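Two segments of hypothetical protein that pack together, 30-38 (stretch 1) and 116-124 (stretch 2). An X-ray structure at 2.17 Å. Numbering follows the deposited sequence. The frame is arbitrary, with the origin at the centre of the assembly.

Stretch 1 (30-38) DEYLWIFNI
Stretch 2, residues 116-124: DFFPSNNFI

The two stretches run antiparallel, their end-to-end directions 163° apart, with F36 facing F117 and N37 facing D116; together they bury 672 Å². Y32, N37 and F118 anchor the contact.

At N37, phi/psi −94/132, the backbone pairs both ways: N37 N donates to D116 O at 2.8 Å and D116 N to N37 O at 3.2 Å. Both side chains, chi1 m, leave the same face of the sheet, so N37 ND2 reaches D116 OD2 at 3.0 Å; an amide beside a carboxylate extends the ladder.

F118 N then donates to I35 O at 3.2 Å. F118, chi1 m, points toward stretch 1, setting its CB 3.9 Å from I35 CG2 and its ring edge against N37, CZ to ND2 3.4 Å.

Beyond the strand pairing, Y32 (−53/133, chi1 t, chi2 79°) replaces the ladder with a side chain. Its buried hydroxyl accepts from S120 N at 3.1 Å, while Y32 CE1 lies over the F123 ring, 3.5 Å from F123 CZ. A water 2.9 Å from Y32 OH donates to L33 O (2.9 Å) and F118 O (2.6 Å), bridging the gap. N122 OD1 accepts from L33 N at 3.3 Å and from S120 OG at 2.8 Å.

On the sheet face opposite N37 and D116, F117 (t) meets F36 (m), F117 CD1 lying 3.5 Å from F36 CE1, and W34 rim to rim.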

ATOM      1  N   ASP B  30      10.874  11.476  -7.036  1.00 38.44           N
ATOM      2  CA  ASP B  30      10.495  10.089  -6.749  1.00 37.86           C
ATOM      3  C   ASP B  30       9.881   9.911  -5.380  1.00 37.10           C
ATOM      4  O   ASP B  30       9.146   8.955  -5.163  1.00 36.63           O
ATOM      5  CB  ASP B  30      11.707   9.179  -6.853  1.00 37.61           C
ATOM      6  CG  ASP B  30      12.111   8.903  -8.289  1.00 38.90           C
ATOM      7  OD1 ASP B  30      11.484   9.474  -9.203  1.00 37.93           O
ATOM      8  OD2 ASP B  30      13.060   8.106  -8.502  1.00 43.78           O
ATOM      9  N   GLU B  31      10.206  10.826  -4.466  1.00 36.61           N
ATOM     10  CA  GLU B  31       9.635  10.864  -3.124  1.00 37.53           C
ATOM     11  C   GLU B  31       8.160  11.322  -3.144  1.00 34.64           C
ATOM     12  O   GLU B  31       7.447  11.142  -2.177  1.00 34.19           O
ATOM     13  CB  GLU B  31      10.455  11.806  -2.202  1.00 38.00           C
ATOM     14  CG  GLU B  31      11.978  11.542  -2.141  1.00 41.50           C
ATOM     15  CD  GLU B  31      12.775  12.644  -1.366  1.00 43.99           C
ATOM     16  OE1 GLU B  31      12.247  13.187  -0.355  1.00 52.04           O
ATOM     17  OE2 GLU B  31      13.943  12.957  -1.754  1.00 49.95           O
ATOM     18  N   TYR B  32       7.695  11.909  -4.241  1.00 32.95           N
ATOM     19  CA  TYR B  32       6.390  12.493  -4.235  1.00 31.93           C
ATOM     20  C   TYR B  32       5.337  11.478  -3.750  1.00 32.24           C
ATOM     21  O   TYR B  32       5.279  10.296  -4.182  1.00 29.11           O
ATOM     22  CB  TYR B  32       6.007  13.085  -5.616  1.00 33.71           C
ATOM     23  CG  TYR B  32       4.679  13.790  -5.553  1.00 33.34           C
ATOM     24  CD1 TYR B  32       4.577  15.056  -5.038  1.00 32.71           C
ATOM     25  CD2 TYR B  32       3.504  13.128  -5.894  1.00 35.33           C
ATOM     26  CE1 TYR B  32       3.334  15.681  -4.923  1.00 34.19           C
ATOM     27  CE2 TYR B  32       2.287  13.725  -5.773  1.00 36.41           C
ATOM     28  CZ  TYR B  32       2.201  15.024  -5.300  1.00 36.59           C
ATOM     29  OH  TYR B  32       0.963  15.621  -5.159  1.00 37.31           O
ATOM     30  N   LEU B  33       4.494  11.961  -2.841  1.00 32.40           N
ATOM     31  CA  LEU B  33       3.433  11.136  -2.266  1.00 31.44           C
ATOM     32  C   LEU B  33       2.132  11.266  -3.028  1.00 30.78           C
ATOM     33  O   LEU B  33       1.428  12.278  -2.866  1.00 31.78           O
ATOM     34  CB  LEU B  33       3.185  11.494  -0.805  1.00 30.47           C
ATOM     35  CG  LEU B  33       2.315  10.426  -0.173  1.00 30.83           C
ATOM     36  CD1 LEU B  33       3.059   9.111  -0.262  1.00 28.08           C
ATOM     37  CD2 LEU B  33       1.982  10.746   1.270  1.00 32.67           C
ATOM     38  N   TRP B  34       1.794  10.259  -3.847  1.00 28.29           N
ATOM     39  CA  TRP B  34       0.484  10.283  -4.564  1.00 28.03           C
ATOM     40  C   TRP B  34      -0.624   9.862  -3.612  1.00 27.80           C
ATOM     41  O   TRP B  34      -0.462   8.889  -2.832  1.00 25.82           O
ATOM     42  CB  TRP B  34       0.487   9.376  -5.796  1.00 27.88           C
ATOM     43  CG  TRP B  34       1.469   9.794  -6.768  1.00 26.55           C
ATOM     44  CD1 TRP B  34       2.713   9.308  -6.926  1.00 26.66           C
ATOM     45  CD2 TRP B  34       1.331  10.862  -7.708  1.00 29.08           C
ATOM     46  NE1 TRP B  34       3.357   9.963  -7.939  1.00 25.43           N
ATOM     47  CE2 TRP B  34       2.527  10.933  -8.432  1.00 29.06           C
ATOM     48  CE3 TRP B  34       0.291  11.727  -8.042  1.00 27.46           C
ATOM     49  CZ2 TRP B  34       2.732  11.871  -9.433  1.00 28.38           C
ATOM     50  CZ3 TRP B  34       0.502  12.664  -9.015  1.00 28.97           C
ATOM     51  CH2 TRP B  34       1.703  12.716  -9.715  1.00 30.22           C
ATOM     52  N   ILE B  35      -1.713  10.635  -3.648  1.00 27.52           N
ATOM     53  CA  ILE B  35      -2.869  10.500  -2.740  1.00 26.96           C
ATOM     54  C   ILE B  35      -4.155  10.556  -3.576  1.00 27.53           C
ATOM     55  O   ILE B  35      -4.362  11.426  -4.446  1.00 28.22           O
ATOM     56  CB  ILE B  35      -2.838  11.569  -1.658  1.00 28.15           C
ATOM     57  CG1 ILE B  35      -1.475  11.542  -0.955  1.00 31.39           C
ATOM     58  CG2 ILE B  35      -3.948  11.347  -0.617  1.00 27.68           C
ATOM     59  CD1 ILE B  35      -1.200  12.720  -0.114  1.00 32.53           C
ATOM     60  N   PHE B  36      -5.009   9.583  -3.381  1.00 27.52           N
ATOM     61  CA  PHE B  36      -6.229   9.511  -4.188  1.00 27.14           C
ATOM     62  C   PHE B  36      -7.331   8.982  -3.340  1.00 27.10           C
ATOM     63  O   PHE B  36      -7.091   8.231  -2.376  1.00 23.60           O
ATOM     64  CB  PHE B  36      -6.046   8.558  -5.370  1.00 28.62           C
ATOM     65  CG  PHE B  36      -5.146   9.097  -6.454  1.00 27.68           C
ATOM     66  CD1 PHE B  36      -5.621  10.016  -7.352  1.00 29.71           C
ATOM     67  CD2 PHE B  36      -3.839   8.665  -6.568  1.00 27.47           C
ATOM     68  CE1 PHE B  36      -4.787  10.538  -8.357  1.00 32.84           C
ATOM     69  CE2 PHE B  36      -3.008   9.166  -7.551  1.00 27.97           C
ATOM     70  CZ  PHE B  36      -3.488  10.102  -8.454  1.00 31.01           C
ATOM     71  N   ASN B  37      -8.542   9.383  -3.701  1.00 27.78           N
ATOM     72  CA  ASN B  37      -9.678   8.570  -3.420  1.00 28.73           C
ATOM     73  C   ASN B  37      -9.980   7.694  -4.641  1.00 29.67           C
ATOM     74  O   ASN B  37     -10.055   8.166  -5.779  1.00 29.16           O
ATOM     75  CB  ASN B  37     -10.907   9.394  -3.119  1.00 28.68           C
ATOM     76  CG  ASN B  37     -10.798  10.237  -1.871  1.00 29.69           C
ATOM     77  OD1 ASN B  37     -10.018   9.992  -0.951  1.00 23.50           O
ATOM     78  ND2 ASN B  37     -11.660  11.242  -1.822  1.00 30.54           N
ATOM     79  N   ILE B  38     -10.170   6.407  -4.376  1.00 30.23           N
ATOM     80  CA  ILE B  38     -10.471   5.428  -5.416  1.00 30.07           C
ATOM     81  C   ILE B  38     -11.791   4.683  -5.219  1.00 29.97           C
ATOM     82  O   ILE B  38     -12.421   4.727  -4.151  1.00 27.76           O
ATOM     83  CB  ILE B  38      -9.346   4.405  -5.517  1.00 29.83           C
ATOM     84  CG1 ILE B  38      -9.291   3.583  -4.224  1.00 30.16           C
ATOM     85  CG2 ILE B  38      -8.005   5.163  -5.829  1.00 30.48           C
ATOM     86  CD1 ILE B  38      -8.525   2.252  -4.332  1.00 32.30           C
ATOM     87  N   ASP B 116     -10.665  11.124  -6.938  1.00 34.02           N
ATOM     88  CA  ASP B 116     -10.232  12.407  -6.436  1.00 34.81           C
ATOM     89  C   ASP B 116      -8.736  12.334  -6.222  1.00 33.51           C
ATOM     90  O   ASP B 116      -8.259  11.376  -5.674  1.00 33.97           O
ATOM     91  CB  ASP B 116     -10.865  12.695  -5.071  1.00 34.98           C
ATOM     92  CG  ASP B 116     -12.370  12.797  -5.126  1.00 37.01           C
ATOM     93  OD1 ASP B 116     -12.886  13.522  -6.012  1.00 40.85           O
ATOM     94  OD2 ASP B 116     -13.048  12.174  -4.260  1.00 42.54           O
ATOM     95  N   PHE B 117      -8.032  13.380  -6.640  1.00 32.75           N
ATOM     96  CA  PHE B 117      -6.613  13.565  -6.433  1.00 30.82           C
ATOM     97  C   PHE B 117      -6.406  14.624  -5.352  1.00 31.16           C
ATOM     98  O   PHE B 117      -7.166  15.595  -5.257  1.00 31.46           O
ATOM     99  CB  PHE B 117      -6.023  14.054  -7.744  1.00 33.24           C
ATOM    100  CG  PHE B 117      -4.624  14.504  -7.639  1.00 33.36           C
ATOM    101  CD1 PHE B 117      -3.638  13.629  -7.221  1.00 34.07           C
ATOM    102  CD2 PHE B 117      -4.278  15.804  -7.958  1.00 34.04           C
ATOM    103  CE1 PHE B 117      -2.320  14.057  -7.109  1.00 36.24           C
ATOM    104  CE2 PHE B 117      -2.964  16.224  -7.848  1.00 34.59           C
ATOM    105  CZ  PHE B 117      -1.987  15.356  -7.432  1.00 32.54           C
ATOM    106  N   PHE B 118      -5.396  14.415  -4.526  1.00 30.45           N
ATOM    107  CA  PHE B 118      -5.031  15.338  -3.489  1.00 31.55           C
ATOM    108  C   PHE B 118      -3.579  15.710  -3.598  1.00 32.25           C
ATOM    109  O   PHE B 118      -2.741  14.945  -3.242  1.00 32.44           O
ATOM    110  CB  PHE B 118      -5.293  14.739  -2.123  1.00 31.41           C
ATOM    111  CG  PHE B 118      -6.718  14.412  -1.910  1.00 34.02           C
ATOM    112  CD1 PHE B 118      -7.238  13.224  -2.389  1.00 37.56           C
ATOM    113  CD2 PHE B 118      -7.566  15.315  -1.283  1.00 35.89           C
ATOM    114  CE1 PHE B 118      -8.589  12.925  -2.226  1.00 35.86           C
ATOM    115  CE2 PHE B 118      -8.905  15.017  -1.106  1.00 35.52           C
ATOM    116  CZ  PHE B 118      -9.414  13.813  -1.610  1.00 34.12           C
ATOM    117  N   PRO B 119      -3.284  16.926  -4.052  1.00 34.50           N
ATOM    118  CA  PRO B 119      -1.899  17.369  -4.056  1.00 35.57           C
ATOM    119  C   PRO B 119      -1.343  17.343  -2.655  1.00 36.11           C
ATOM    120  O   PRO B 119      -2.066  17.629  -1.687  1.00 37.01           O
ATOM    121  CB  PRO B 119      -1.963  18.813  -4.585  1.00 34.93           C
ATOM    122  CG  PRO B 119      -3.366  19.196  -4.550  1.00 37.03           C
ATOM    123  CD  PRO B 119      -4.207  17.950  -4.553  1.00 36.02           C
ATOM    124  N   SER B 120      -0.079  16.954  -2.545  1.00 36.62           N
ATOM    125  CA  SER B 120       0.525  16.764  -1.254  1.00 37.17           C
ATOM    126  C   SER B 120       1.440  17.950  -1.015  1.00 35.95           C
ATOM    127  O   SER B 120       1.256  19.001  -1.609  1.00 34.24           O
ATOM    128  CB  SER B 120       1.247  15.406  -1.186  1.00 37.04           C
ATOM    129  OG  SER B 120       2.331  15.347  -2.106  1.00 41.67           O
ATOM    130  N   ASN B 121       2.406  17.803  -0.125  1.00 37.53           N
ATOM    131  CA  ASN B 121       3.338  18.897   0.127  1.00 38.90           C
ATOM    132  C   ASN B 121       4.775  18.489  -0.072  1.00 37.34           C
ATOM    133  O   ASN B 121       5.638  18.879   0.691  1.00 38.09           O
ATOM    134  CB  ASN B 121       3.102  19.515   1.515  1.00 39.64           C
ATOM    135  CG  ASN B 121       2.408  18.569   2.455  1.00 45.71           C
ATOM    136  OD1 ASN B 121       1.199  18.707   2.715  1.00 53.72           O
ATOM    137  ND2 ASN B 121       3.153  17.575   2.958  1.00 47.93           N
ATOM    138  N   ASN B 122       5.029  17.677  -1.089  1.00 36.80           N
ATOM    139  CA  ASN B 122       6.403  17.424  -1.481  1.00 37.00           C
ATOM    140  C   ASN B 122       6.654  17.941  -2.896  1.00 35.77           C
ATOM    141  O   ASN B 122       7.412  17.340  -3.647  1.00 36.00           O
ATOM    142  CB  ASN B 122       6.888  15.927  -1.416  1.00 37.52           C
ATOM    143  CG  ASN B 122       5.957  14.966  -0.673  1.00 38.17           C
ATOM    144  OD1 ASN B 122       4.822  14.693  -1.083  1.00 38.42           O
ATOM    145  ND2 ASN B 122       6.504  14.342   0.350  1.00 45.23           N
ATOM    146  N   PHE B 123       6.064  19.058  -3.274  1.00 35.57           N
ATOM    147  CA  PHE B 123       6.409  19.624  -4.587  1.00 34.70           C
ATOM    148  C   PHE B 123       7.706  20.387  -4.467  1.00 35.03           C
ATOM    149  O   PHE B 123       8.149  20.697  -3.380  1.00 34.61           O
ATOM    150  CB  PHE B 123       5.321  20.542  -5.132  1.00 34.37           C
ATOM    151  CG  PHE B 123       4.084  19.826  -5.549  1.00 34.08           C
ATOM    152  CD1 PHE B 123       4.001  19.255  -6.797  1.00 32.93           C
ATOM    153  CD2 PHE B 123       2.996  19.720  -4.688  1.00 34.56           C
ATOM    154  CE1 PHE B 123       2.870  18.585  -7.195  1.00 28.62           C
ATOM    155  CE2 PHE B 123       1.856  19.074  -5.079  1.00 32.17           C
ATOM    156  CZ  PHE B 123       1.788  18.508  -6.354  1.00 33.15           C
ATOM    157  N   ILE B 124       8.324  20.633  -5.610  1.00 36.14           N
ATOM    158  CA  ILE B 124       9.569  21.350  -5.716  1.00 36.77           C
ATOM    159  C   ILE B 124       9.257  22.472  -6.700  1.00 38.14           C
ATOM    160  O   ILE B 124       8.525  22.282  -7.680  1.00 37.87           O
ATOM    161  CB  ILE B 124      10.736  20.456  -6.216  1.00 36.80           C
ATOM    162  CG1 ILE B 124      10.804  19.168  -5.376  1.00 36.04           C
ATOM    163  CG2 ILE B 124      12.111  21.221  -6.179  1.00 35.56           C
ATOM    164  CD1 ILE B 124      11.857  18.155  -5.835  1.00 37.91           C
TER
HETATM  165  O   HOH W   1      -0.812  13.484  -4.223  1.00 36.68           O